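Local coordinates for Serine/threonine-protein kinase Tel1 (Chaetomium thermophilum, PDB 6SKY) that probably acts as a DNA damage sensor of the ATM family, a serine/threonine kinase that activates checkpoint signalling and phosphorylates histone H2A at sites of damage, at residues S1471-S1479 against L1575-A1584; A1535-I1546 against H1557-I1565. All coordinates share one frame; numbering follows the deposited sequence.

Contact 1: S1471-S1479 against L1575-A1584; sequences SFLAGYALS and LLNEPARDVA
Leu1478 and Leu1576 meet where, in the Tel1 alpha solenoid, helix 1470-1487 packs on helix 1578-1588 and the turn before it. The axes of 1471-1479 and 1578-1584 run in nearly the same direction, 26° apart, at 8.8 Å. The two leucine side chains cross at about a right angle, with Leu1478 CD2 3.6 Å from Leu1576 CD1. Leu1478 has CG anti to its backbone N (chi1 175°), which also sets CD2 3.7 Å from Ala1584 CB. One turn earlier Ala1474 CB rests on the branch point of Leu1575, 3.6 Å from its CG. Between these two leucine contacts the backbone itself is the surface: Gly1475 has no side chain, and its CA is met by Leu1576 CD2 at 3.9 Å, while Ala1580 CB sits near its carbonyl. Ser1479 adds a polar group to the interface, its OG packing against Ala1580 CB at 3.4 Å.

Further out, Phe1536 of helix 1530-1543 covers Ala1474 and Leu1575. The turn is fixed by Asp1568, whose OD1 accepts a hydrogen bond from the backbone N of Leu1575, and Arg1581 makes a cation-pi contact with Trp1569.

The hydrogen bond of the Ser1479 side chain stays in its own helix. With chi1 at -56° the hydroxyl turns back beside its own backbone N and donates to Gly1475 O over 3.0 Å, so that this carbonyl oxygen is gripped from opposite faces of its plane by Ser1479 N and Ser1479 OG.

Contact 2: A1535-I1546 against H1557-I1565; sequences AFRSITENAAHI and HESNLLLEI
Leu1561 wedges against Ile1546, Ala1543 and Ile1539 where helices 1530-1543 and 1557-1569, consecutive in the solenoid, pack as a roughly antiparallel helical hairpin, the axes of 1535-1543 and 1557-1565 at 145°. This is the tight flank. With CG anti to the backbone N (chi1 -179°), Leu1561 splays its methyls: CD2 lies 3.8 Å from Ile1546 CG2 and 4.1 Å from Ala1543 CB, while CD1 faces the backbone oxygen of Ile1539. Glu1564 extends this packing toward a polar end. Its CB touches Ile1539 CG1 at 3.9 Å, and the chain then bends so that OE2 comes 3.0 Å from Ser1538 OG, whose hydrogen bond goes to Gln1534 O in its own helix. An alanine in place of Glu1564 removes the bent chain and carboxylate, which would probably open a gap beside Ser1538 and leave its hydroxyl without that neighbour.

Buried Asn1542 borders the looser, solvent flank. Its side chain crosses that of His1557 at about a right angle, with OD1 in the ring plane at its edge, 3.6 Å from ND1. Exposed His1545 covers one face of this partly exposed ring, its CB making a CH-pi contact 3.9 Å from the His1557 centroid.

Both contacts belong to one four-helix neighbourhood of the solenoid, far from the nucleotide and magnesium site. Contact 2 joins two helices that follow each other in the chain, whereas contact 1 brings together helices almost a hundred residues apart that run in similar directions. Contact 1 is the more buried, made largely of small residues and leucines; contact 2 mixes leucine and isoleucine packing with polar side chains, some of them buried, such as Asn1542, and reaches solvent at His1545. They share a seam: Ile1565 CD1 lies 3.6 Å from Ala1584 CB, and Phe1536, turned away from contact 2, lies against Ala1474 of contact 1, its CE1 3.7 Å from Ala1474 CA.

Contact 1: S1471-S1479 against L1575-A1584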
loop_
_atom_site.group_PDB
_atom_site.type_symbol
_atom_site.label_atom_id
_atom_site.label_comp_id
_atom_site.label_asym_id
_atom_site.label_seq_id
_atom_site.Cartn_x
_atom_site.Cartn_y
_atom_site.Cartn_z
ATOM N N SER A 1471 14.579 -18.979 -63.356
ATOM C CA SER A 1471 14.999 -17.967 -62.397
ATOM C C SER A 1471 15.934 -16.950 -63.029
ATOM O O SER A 1471 15.921 -15.778 -62.642
ATOM C CB SER A 1471 15.668 -18.634 -61.201
ATOM O OG SER A 1471 14.844 -19.655 -60.675
ATOM N N PHE A 1472 16.758 -17.372 -63.990
ATOM C CA PHE A 1472 17.571 -16.415 -64.729
ATOM C C PHE A 1472 16.710 -15.571 -65.653
ATOM O O PHE A 1472 16.910 -14.357 -65.765
ATOM C CB PHE A 1472 18.649 -17.135 -65.534
ATOM C CG PHE A 1472 19.254 -16.291 -66.616
ATOM C CD1 PHE A 1472 20.281 -15.413 -66.333
ATOM C CD2 PHE A 1472 18.790 -16.368 -67.913
ATOM C CE1 PHE A 1472 20.830 -14.632 -67.320
ATOM C CE2 PHE A 1472 19.334 -15.589 -68.900
ATOM C CZ PHE A 1472 20.355 -14.720 -68.603
ATOM N N LEU A 1473 15.759 -16.206 -66.335
ATOM C CA LEU A 1473 14.962 -15.494 -67.320
ATOM C C LEU A 1473 14.032 -14.488 -66.667
ATOM O O LEU A 1473 13.776 -13.432 -67.244
ATOM C CB LEU A 1473 14.166 -16.479 -68.169
ATOM C CG LEU A 1473 13.410 -15.837 -69.327
ATOM C CD1 LEU A 1473 14.345 -14.998 -70.169
ATOM C CD2 LEU A 1473 12.768 -16.897 -70.163
ATOM N N ALA A 1474 13.532 -14.780 -65.468
ATOM C CA ALA A 1474 12.704 -13.809 -64.763
ATOM C C ALA A 1474 13.465 -12.513 -64.525
ATOM O O ALA A 1474 12.994 -11.426 -64.878
ATOM C CB ALA A 1474 12.223 -14.397 -63.441
ATOM N N GLY A 1475 14.654 -12.614 -63.934
ATOM C CA GLY A 1475 15.429 -11.422 -63.651
ATOM C C GLY A 1475 15.900 -10.718 -64.906
ATOM O O GLY A 1475 15.871 -9.487 -64.983
ATOM N N TYR A 1476 16.339 -11.484 -65.905
ATOM C CA TYR A 1476 16.779 -10.864 -67.148
ATOM C C TYR A 1476 15.633 -10.141 -67.835
ATOM O O TYR A 1476 15.805 -9.024 -68.328
ATOM C CB TYR A 1476 17.382 -11.908 -68.081
ATOM C CG TYR A 1476 17.778 -11.319 -69.405
ATOM C CD1 TYR A 1476 18.873 -10.484 -69.505
ATOM C CD2 TYR A 1476 17.045 -11.581 -70.549
ATOM C CE1 TYR A 1476 19.231 -9.933 -70.699
ATOM C CE2 TYR A 1476 17.396 -11.032 -71.748
ATOM C CZ TYR A 1476 18.491 -10.209 -71.818
ATOM O OH TYR A 1476 18.855 -9.655 -73.014
ATOM N N ALA A 1477 14.453 -10.758 -67.868
ATOM C CA ALA A 1477 13.291 -10.129 -68.473
ATOM C C ALA A 1477 12.911 -8.857 -67.736
ATOM O O ALA A 1477 12.642 -7.828 -68.358
ATOM C CB ALA A 1477 12.125 -11.111 -68.481
ATOM N N LEU A 1478 12.876 -8.911 -66.405
ATOM C CA LEU A 1478 12.537 -7.722 -65.633
ATOM C C LEU A 1478 13.510 -6.587 -65.916
ATOM O O LEU A 1478 13.097 -5.466 -66.233
ATOM C CB LEU A 1478 12.514 -8.060 -64.147
ATOM C CG LEU A 1478 12.293 -6.912 -63.175
ATOM C CD1 LEU A 1478 11.082 -6.109 -63.568
ATOM C CD2 LEU A 1478 12.118 -7.475 -61.793
ATOM N N SER A 1479 14.812 -6.864 -65.821
ATOM C CA SER A 1479 15.804 -5.816 -66.035
ATOM C C SER A 1479 15.743 -5.276 -67.454
ATOM O O SER A 1479 15.839 -4.063 -67.670
ATOM C CB SER A 1479 17.200 -6.347 -65.731
ATOM O OG SER A 1479 17.274 -6.866 -64.421
ATOM N N LEU A 1575 12.193 -15.915 -57.206
ATOM C CA LEU A 1575 12.442 -15.879 -58.639
ATOM C C LEU A 1575 13.580 -14.925 -58.977
ATOM O O LEU A 1575 14.578 -15.320 -59.586
ATOM C CB LEU A 1575 11.163 -15.477 -59.370
ATOM C CG LEU A 1575 10.852 -16.237 -60.652
ATOM C CD1 LEU A 1575 10.917 -17.726 -60.401
ATOM C CD2 LEU A 1575 9.487 -15.843 -61.167
ATOM N N LEU A 1576 13.450 -13.666 -58.579
ATOM C CA LEU A 1576 14.456 -12.664 -58.880
ATOM C C LEU A 1576 15.688 -12.845 -58.002
ATOM O O LEU A 1576 15.718 -13.660 -57.079
ATOM C CB LEU A 1576 13.884 -11.265 -58.683
ATOM C CG LEU A 1576 12.566 -11.002 -59.394
ATOM C CD1 LEU A 1576 11.996 -9.690 -58.940
ATOM C CD2 LEU A 1576 12.778 -10.994 -60.881
ATOM N N ASN A 1577 16.717 -12.074 -58.310
ATOM C CA ASN A 1577 17.932 -12.004 -57.518
ATOM C C ASN A 1577 18.250 -10.541 -57.235
ATOM O O ASN A 1577 17.563 -9.635 -57.709
ATOM C CB ASN A 1577 19.084 -12.719 -58.230
ATOM C CG ASN A 1577 19.239 -12.290 -59.677
ATOM O OD1 ASN A 1577 20.120 -11.507 -60.011
ATOM N ND2 ASN A 1577 18.385 -12.812 -60.543
ATOM N N GLU A 1578 19.305 -10.313 -56.455
ATOM C CA GLU A 1578 19.576 -8.963 -55.969
ATOM C C GLU A 1578 19.815 -7.939 -57.071
ATOM O O GLU A 1578 19.249 -6.838 -56.972
ATOM C CB GLU A 1578 20.758 -8.982 -54.995
ATOM C CG GLU A 1578 20.524 -9.807 -53.744
ATOM C CD GLU A 1578 21.384 -9.346 -52.583
ATOM O OE1 GLU A 1578 21.782 -8.162 -52.580
ATOM O OE2 GLU A 1578 21.661 -10.163 -51.677
ATOM N N PRO A 1579 20.611 -8.197 -58.114
ATOM C CA PRO A 1579 20.798 -7.156 -59.140
ATOM C C PRO A 1579 19.533 -6.813 -59.909
ATOM O O PRO A 1579 19.252 -5.630 -60.123
ATOM C CB PRO A 1579 21.867 -7.761 -60.055
ATOM C CG PRO A 1579 22.558 -8.756 -59.224
ATOM C CD PRO A 1579 21.524 -9.330 -58.329
ATOM N N ALA A 1580 18.765 -7.815 -60.339
ATOM C CA ALA A 1580 17.544 -7.540 -61.089
ATOM C C ALA A 1580 16.526 -6.811 -60.231
ATOM O O ALA A 1580 15.882 -5.855 -60.685
ATOM C CB ALA A 1580 16.952 -8.841 -61.618
ATOM N N ARG A 1581 16.366 -7.253 -58.987
ATOM C CA ARG A 1581 15.458 -6.581 -58.073
ATOM C C ARG A 1581 15.907 -5.154 -57.800
ATOM O O ARG A 1581 15.077 -4.244 -57.712
ATOM C CB ARG A 1581 15.360 -7.379 -56.781
ATOM C CG ARG A 1581 14.414 -6.814 -55.779
ATOM C CD ARG A 1581 14.147 -7.821 -54.704
ATOM N NE ARG A 1581 15.377 -8.371 -54.155
ATOM C CZ ARG A 1581 15.667 -9.663 -54.138
ATOM N NH1 ARG A 1581 14.809 -10.541 -54.634
ATOM N NH2 ARG A 1581 16.809 -10.079 -53.615
ATOM N N ASP A 1582 17.219 -4.933 -57.680
ATOM C CA ASP A 1582 17.726 -3.582 -57.464
ATOM C C ASP A 1582 17.462 -2.693 -58.668
ATOM O O ASP A 1582 17.114 -1.521 -58.511
ATOM C CB ASP A 1582 19.217 -3.615 -57.146
ATOM C CG ASP A 1582 19.508 -4.051 -55.718
ATOM O OD1 ASP A 1582 18.549 -4.263 -54.948
ATOM O OD2 ASP A 1582 20.697 -4.185 -55.360
ATOM N N VAL A 1583 17.611 -3.231 -59.878
ATOM C CA VAL A 1583 17.313 -2.456 -61.083
ATOM C C VAL A 1583 15.841 -2.068 -61.118
ATOM O O VAL A 1583 15.487 -0.905 -61.351
ATOM C CB VAL A 1583 17.710 -3.247 -62.341
ATOM C CG1 VAL A 1583 17.153 -2.577 -63.582
ATOM C CG2 VAL A 1583 19.214 -3.370 -62.432
ATOM N N ALA A 1584 14.961 -3.044 -60.886
ATOM C CA ALA A 1584 13.531 -2.766 -60.905
ATOM C C ALA A 1584 13.151 -1.730 -59.858
ATOM O O ALA A 1584 12.390 -0.799 -60.143
ATOM C CB ALA A 1584 12.747 -4.052 -60.680
#

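Contact 2: A1535-I1546 against H1557-I1565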
loop_
_atom_site.group_PDB
_atom_site.type_symbol
_atom_site.label_atom_id
_atom_site.label_comp_id
_atom_site.label_asym_id
_atom_site.label_seq_id
_atom_site.Cartn_x
_atom_site.Cartn_y
_atom_site.Cartn_z
ATOM N N ALA A 1535 3.676 -16.028 -60.334
ATOM C CA ALA A 1535 4.568 -14.908 -60.061
ATOM C C ALA A 1535 5.323 -14.493 -61.312
ATOM O O ALA A 1535 5.469 -13.299 -61.589
ATOM C CB ALA A 1535 5.544 -15.274 -58.945
ATOM N N PHE A 1536 5.813 -15.465 -62.077
ATOM C CA PHE A 1536 6.493 -15.169 -63.331
ATOM C C PHE A 1536 5.564 -14.446 -64.293
ATOM O O PHE A 1536 5.932 -13.421 -64.884
ATOM C CB PHE A 1536 7.011 -16.467 -63.950
ATOM C CG PHE A 1536 7.875 -16.263 -65.151
ATOM C CD1 PHE A 1536 9.238 -16.130 -65.018
ATOM C CD2 PHE A 1536 7.326 -16.207 -66.414
ATOM C CE1 PHE A 1536 10.032 -15.940 -66.115
ATOM C CE2 PHE A 1536 8.120 -16.012 -67.513
ATOM C CZ PHE A 1536 9.474 -15.878 -67.361
ATOM N N ARG A 1537 4.350 -14.975 -64.467
ATOM C CA ARG A 1537 3.385 -14.338 -65.356
ATOM C C ARG A 1537 3.123 -12.899 -64.937
ATOM O O ARG A 1537 3.164 -11.982 -65.764
ATOM C CB ARG A 1537 2.080 -15.132 -65.373
ATOM C CG ARG A 1537 2.197 -16.512 -65.981
ATOM C CD ARG A 1537 2.538 -16.439 -67.454
ATOM N NE ARG A 1537 2.486 -17.754 -68.082
ATOM C CZ ARG A 1537 1.365 -18.338 -68.493
ATOM N NH1 ARG A 1537 0.201 -17.725 -68.334
ATOM N NH2 ARG A 1537 1.406 -19.538 -69.057
ATOM N N SER A 1538 2.859 -12.684 -63.650
ATOM C CA SER A 1538 2.515 -11.349 -63.177
ATOM C C SER A 1538 3.685 -10.390 -63.328
ATOM O O SER A 1538 3.515 -9.267 -63.813
ATOM C CB SER A 1538 2.054 -11.418 -61.726
ATOM O OG SER A 1538 2.870 -12.305 -60.990
ATOM N N ILE A 1539 4.887 -10.814 -62.931
ATOM C CA ILE A 1539 6.054 -9.947 -63.043
ATOM C C ILE A 1539 6.274 -9.541 -64.492
ATOM O O ILE A 1539 6.368 -8.352 -64.813
ATOM C CB ILE A 1539 7.298 -10.634 -62.453
ATOM C CG1 ILE A 1539 7.261 -10.592 -60.928
ATOM C CG2 ILE A 1539 8.559 -9.972 -62.953
ATOM C CD1 ILE A 1539 8.361 -11.390 -60.277
ATOM N N THR A 1540 6.340 -10.522 -65.394
ATOM C CA THR A 1540 6.626 -10.218 -66.792
ATOM C C THR A 1540 5.539 -9.346 -67.408
ATOM O O THR A 1540 5.834 -8.341 -68.072
ATOM C CB THR A 1540 6.783 -11.515 -67.577
ATOM O OG1 THR A 1540 5.656 -12.359 -67.320
ATOM C CG2 THR A 1540 8.043 -12.231 -67.149
ATOM N N GLU A 1541 4.272 -9.703 -67.190
ATOM C CA GLU A 1541 3.185 -8.959 -67.811
ATOM C C GLU A 1541 3.115 -7.531 -67.289
ATOM O O GLU A 1541 2.970 -6.585 -68.071
ATOM C CB GLU A 1541 1.861 -9.683 -67.587
ATOM C CG GLU A 1541 0.644 -8.809 -67.807
ATOM C CD GLU A 1541 0.642 -8.112 -69.158
ATOM O OE1 GLU A 1541 1.131 -8.701 -70.145
ATOM O OE2 GLU A 1541 0.153 -6.966 -69.227
ATOM N N ASN A 1542 3.215 -7.345 -65.973
ATOM C CA ASN A 1542 3.142 -5.995 -65.438
ATOM C C ASN A 1542 4.351 -5.171 -65.855
ATOM O O ASN A 1542 4.221 -3.975 -66.128
ATOM C CB ASN A 1542 3.003 -6.038 -63.920
ATOM C CG ASN A 1542 1.713 -6.691 -63.477
ATOM O OD1 ASN A 1542 0.641 -6.111 -63.594
ATOM N ND2 ASN A 1542 1.813 -7.905 -62.960
ATOM N N ALA A 1543 5.531 -5.793 -65.938
ATOM C CA ALA A 1543 6.705 -5.065 -66.404
ATOM C C ALA A 1543 6.567 -4.648 -67.859
ATOM O O ALA A 1543 7.105 -3.611 -68.258
ATOM C CB ALA A 1543 7.960 -5.914 -66.219
ATOM N N ALA A 1544 5.854 -5.434 -68.663
ATOM C CA ALA A 1544 5.701 -5.100 -70.072
ATOM C C ALA A 1544 4.918 -3.815 -70.313
ATOM O O ALA A 1544 4.946 -3.303 -71.436
ATOM C CB ALA A 1544 5.027 -6.256 -70.807
ATOM N N HIS A 1545 4.231 -3.272 -69.304
ATOM C CA HIS A 1545 3.330 -2.145 -69.517
ATOM C C HIS A 1545 3.504 -1.016 -68.513
ATOM O O HIS A 1545 2.634 -0.144 -68.431
ATOM C CB HIS A 1545 1.874 -2.617 -69.491
ATOM C CG HIS A 1545 1.529 -3.560 -70.596
ATOM N ND1 HIS A 1545 1.469 -4.925 -70.418
ATOM C CD2 HIS A 1545 1.238 -3.336 -71.898
ATOM C CE1 HIS A 1545 1.151 -5.501 -71.563
ATOM N NE2 HIS A 1545 1.004 -4.558 -72.477
ATOM N N ILE A 1546 4.595 -0.996 -67.753
ATOM C CA ILE A 1546 4.799 0.044 -66.753
ATOM C C ILE A 1546 5.069 1.370 -67.444
ATOM O O ILE A 1546 5.278 1.422 -68.659
ATOM C CB ILE A 1546 5.947 -0.306 -65.793
ATOM C CG1 ILE A 1546 7.199 -0.672 -66.580
ATOM C CG2 ILE A 1546 5.546 -1.423 -64.861
ATOM C CD1 ILE A 1546 8.351 -1.072 -65.715
ATOM N N HIS A 1557 -0.244 -0.762 -63.083
ATOM C CA HIS A 1557 0.773 -1.753 -63.410
ATOM C C HIS A 1557 2.002 -1.606 -62.526
ATOM O O HIS A 1557 2.588 -2.607 -62.099
ATOM C CB HIS A 1557 1.164 -1.639 -64.879
ATOM C CG HIS A 1557 0.115 -2.130 -65.823
ATOM N ND1 HIS A 1557 -0.374 -3.418 -65.786
ATOM C CD2 HIS A 1557 -0.534 -1.510 -66.836
ATOM C CE1 HIS A 1557 -1.282 -3.568 -66.732
ATOM N NE2 HIS A 1557 -1.398 -2.426 -67.384
ATOM N N GLU A 1558 2.400 -0.368 -62.239
ATOM C CA GLU A 1558 3.584 -0.141 -61.422
ATOM C C GLU A 1558 3.386 -0.659 -60.007
ATOM O O GLU A 1558 4.306 -1.234 -59.419
ATOM C CB GLU A 1558 3.929 1.345 -61.401
ATOM C CG GLU A 1558 4.092 1.974 -62.771
ATOM C CD GLU A 1558 2.771 2.312 -63.429
ATOM O OE1 GLU A 1558 1.736 1.749 -63.026
ATOM O OE2 GLU A 1558 2.764 3.142 -64.356
ATOM N N SER A 1559 2.190 -0.491 -59.449
ATOM C CA SER A 1559 1.967 -0.951 -58.087
ATOM C C SER A 1559 1.839 -2.465 -58.020
ATOM O O SER A 1559 2.300 -3.080 -57.056
ATOM C CB SER A 1559 0.732 -0.289 -57.501
ATOM O OG SER A 1559 -0.432 -0.753 -58.145
ATOM N N ASN A 1560 1.225 -3.084 -59.029
ATOM C CA ASN A 1560 1.201 -4.542 -59.080
ATOM C C ASN A 1560 2.607 -5.105 -59.211
ATOM O O ASN A 1560 2.945 -6.108 -58.575
ATOM C CB ASN A 1560 0.331 -5.020 -60.237
ATOM C CG ASN A 1560 -1.118 -4.643 -60.068
ATOM O OD1 ASN A 1560 -1.626 -4.576 -58.952
ATOM N ND2 ASN A 1560 -1.796 -4.393 -61.178
ATOM N N LEU A 1561 3.452 -4.455 -60.008
ATOM C CA LEU A 1561 4.828 -4.911 -60.138
ATOM C C LEU A 1561 5.594 -4.744 -58.833
ATOM O O LEU A 1561 6.334 -5.645 -58.426
ATOM C CB LEU A 1561 5.521 -4.158 -61.266
ATOM C CG LEU A 1561 6.967 -4.561 -61.517
ATOM C CD1 LEU A 1561 7.056 -6.044 -61.770
ATOM C CD2 LEU A 1561 7.507 -3.789 -62.685
ATOM N N LEU A 1562 5.443 -3.595 -58.170
ATOM C CA LEU A 1562 6.109 -3.387 -56.889
ATOM C C LEU A 1562 5.659 -4.414 -55.865
ATOM O O LEU A 1562 6.480 -4.973 -55.133
ATOM C CB LEU A 1562 5.831 -1.977 -56.378
ATOM C CG LEU A 1562 6.413 -1.597 -55.018
ATOM C CD1 LEU A 1562 7.911 -1.462 -55.099
ATOM C CD2 LEU A 1562 5.796 -0.319 -54.518
ATOM N N LEU A 1563 4.358 -4.682 -55.806
ATOM C CA LEU A 1563 3.849 -5.659 -54.855
ATOM C C LEU A 1563 4.361 -7.055 -55.172
ATOM O O LEU A 1563 4.671 -7.824 -54.258
ATOM C CB LEU A 1563 2.325 -5.631 -54.855
ATOM C CG LEU A 1563 1.656 -6.008 -53.538
ATOM C CD1 LEU A 1563 2.010 -4.988 -52.468
ATOM C CD2 LEU A 1563 0.156 -6.115 -53.730
ATOM N N GLU A 1564 4.471 -7.400 -56.457
ATOM C CA GLU A 1564 5.021 -8.700 -56.829
ATOM C C GLU A 1564 6.481 -8.819 -56.426
ATOM O O GLU A 1564 6.897 -9.847 -55.889
ATOM C CB GLU A 1564 4.871 -8.929 -58.330
ATOM C CG GLU A 1564 3.463 -9.252 -58.788
ATOM C CD GLU A 1564 3.009 -10.634 -58.361
ATOM O OE1 GLU A 1564 3.846 -11.417 -57.867
ATOM O OE2 GLU A 1564 1.810 -10.941 -58.523
ATOM N N ILE A 1565 7.273 -7.778 -56.683
ATOM C CA ILE A 1565 8.684 -7.799 -56.311
ATOM C C ILE A 1565 8.842 -7.937 -54.804
ATOM O O ILE A 1565 9.682 -8.703 -54.322
ATOM C CB ILE A 1565 9.389 -6.537 -56.830
ATOM C CG1 ILE A 1565 9.418 -6.535 -58.349
ATOM C CG2 ILE A 1565 10.785 -6.454 -56.280
ATOM C CD1 ILE A 1565 9.872 -5.235 -58.920
#